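Methylmalonyl-CoA carboxyltransferase 12S subunit (Propionibacterium freudenreichii, PDB 1ON3) transfers the carboxyl group of methylmalonyl-CoA to the biotin of the 1.3S subunit, as the hexameric core of the transcarboxylase complex. Local coordinates at residues S414-A417 / M418-D422. Residues are numbered along the deposited sequence; the frame is centred on the assembly and turned at random.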
loop_
_atom_site.group_PDB
_atom_site.type_symbol
_atom_site.label_atom_id
_atom_site.label_comp_id
_atom_site.label_asym_id
_atom_site.label_seq_id
_atom_site.Cartn_x
_atom_site.Cartn_y
_atom_site.Cartn_z
ATOM N N SER E 414 -8.008 -1.830 38.403
ATOM C CA SER E 414 -7.630 -0.423 38.331
ATOM C C SER E 414 -6.167 -0.306 37.938
ATOM O O SER E 414 -5.772 0.653 37.282
ATOM C CB SER E 414 -7.896 0.302 39.662
ATOM O OG SER E 414 -7.004 -0.115 40.676
ATOM N N TYR E 415 -5.373 -1.301 38.320
ATOM C CA TYR E 415 -3.944 -1.331 37.993
ATOM C C TYR E 415 -3.808 -1.597 36.493
ATOM O O TYR E 415 -3.033 -0.931 35.794
ATOM C CB TYR E 415 -3.247 -2.437 38.810
ATOM C CG TYR E 415 -1.987 -3.025 38.206
ATOM C CD1 TYR E 415 -1.910 -4.379 37.913
ATOM C CD2 TYR E 415 -0.853 -2.238 37.982
ATOM C CE1 TYR E 415 -0.740 -4.949 37.420
ATOM C CE2 TYR E 415 0.330 -2.799 37.488
ATOM C CZ TYR E 415 0.378 -4.156 37.216
ATOM O OH TYR E 415 1.552 -4.739 36.768
ATOM N N LEU E 416 -4.581 -2.555 35.988
ATOM C CA LEU E 416 -4.532 -2.858 34.564
ATOM C C LEU E 416 -4.945 -1.636 33.757
ATOM O O LEU E 416 -4.414 -1.390 32.676
ATOM C CB LEU E 416 -5.457 -4.034 34.234
ATOM C CG LEU E 416 -5.077 -5.336 34.960
ATOM C CD1 LEU E 416 -6.046 -6.443 34.550
ATOM C CD2 LEU E 416 -3.625 -5.715 34.609
ATOM N N ALA E 417 -5.895 -0.880 34.293
ATOM C CA ALA E 417 -6.403 0.322 33.630
ATOM C C ALA E 417 -5.341 1.413 33.547
ATOM O O ALA E 417 -5.464 2.336 32.742
ATOM C CB ALA E 417 -7.620 0.841 34.366
ATOM N N MET E 418 -4.310 1.308 34.386
ATOM C CA MET E 418 -3.225 2.278 34.383
ATOM C C MET E 418 -2.051 1.801 33.529
ATOM O O MET E 418 -0.904 2.206 33.735
ATOM C CB MET E 418 -2.755 2.575 35.804
ATOM C CG MET E 418 -3.765 3.345 36.650
ATOM S SD MET E 418 -4.092 5.005 36.013
ATOM C CE MET E 418 -2.519 5.808 36.347
ATOM N N CYS E 419 -2.365 0.919 32.584
ATOM C CA CYS E 419 -1.411 0.393 31.616
ATOM C C CYS E 419 -0.223 -0.412 32.144
ATOM O O CYS E 419 0.876 0.124 32.290
ATOM C CB CYS E 419 -0.884 1.541 30.749
ATOM S SG CYS E 419 -0.142 1.005 29.199
ATOM N N ASN E 420 -0.436 -1.701 32.409
ATOM C CA ASN E 420 0.659 -2.551 32.875
ATOM C C ASN E 420 1.264 -3.208 31.629
ATOM O O ASN E 420 0.889 -2.865 30.502
ATOM C CB ASN E 420 0.130 -3.598 33.867
ATOM C CG ASN E 420 -0.483 -4.799 33.182
ATOM O OD1 ASN E 420 -1.174 -4.668 32.170
ATOM N ND2 ASN E 420 -0.239 -5.985 33.741
ATOM N N ARG E 421 2.194 -4.147 31.807
ATOM C CA ARG E 421 2.827 -4.805 30.663
ATOM C C ARG E 421 1.829 -5.464 29.720
ATOM O O ARG E 421 1.999 -5.456 28.499
ATOM C CB ARG E 421 3.804 -5.875 31.151
ATOM C CG ARG E 421 4.380 -6.721 30.043
ATOM C CD ARG E 421 5.761 -6.246 29.687
ATOM N NE ARG E 421 6.645 -6.370 30.840
ATOM C CZ ARG E 421 7.764 -5.672 30.989
ATOM N NH1 ARG E 421 8.131 -4.801 30.053
ATOM N NH2 ARG E 421 8.507 -5.835 32.081
ATOM N N ASP E 422 0.794 -6.062 30.297
ATOM C CA ASP E 422 -0.203 -6.756 29.508
ATOM C C ASP E 422 -0.997 -5.846 28.582
ATOM O O ASP E 422 -1.518 -6.311 27.569
ATOM C CB ASP E 422 -1.103 -7.566 30.440
ATOM C CG ASP E 422 -0.306 -8.606 31.231
ATOM O OD1 ASP E 422 0.339 -9.450 30.578
ATOM O OD2 ASP E 422 -0.305 -8.565 32.483
HETATM O O HOH W 1 0.028 -0.250 35.559
HETATM O O HOH W 2 3.116 -4.937 34.317
#
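Two donors grip Y415 O. M418 N donates to Y415 O at 2.9 Å, and a water donates to it as well. The same water also donates weakly to M418 O. One residue on, C419 N donates to L416 O at 3.1 Å. Both backbone bonds span three residues, as in 3-10 turns, and both donors stand well above the carbonyl planes. They lie at the C-terminal side of the short helix 412-416, which begins beside a methylmalonyl-CoA pocket in the C-terminal crotonase-like half of the chain. C419 then takes a positive phi (62°), and the chain leaves the helix for strand 427-430. This exit brings the N420 side chain back against both Y415 and L416. N420 CB lies 3.4 Å from Y415 CZ, and the amide plane is turned 75° from the ring. L416 runs alongside N420, with L416 CD2 3.5 Å from N420 ND2. With CG anti to the backbone N (chi1 154°), the Y415 ring swings over toward N420 CB, which it meets obliquely. Its OH shares a second water with R421 N, at 2.9 Å from Y415 OH. N420 ND2 donates to D422 OD2 at 2.9 Å, which ties the amide to the 3-10 segment that starts at R421. D422 also forms a salt bridge with K156 of a second subunit, whose L151 and G155 pack on Y415 and L416. M418 bends at chi2 and chi3 and packs on V368, V331 and M391 of its own chain.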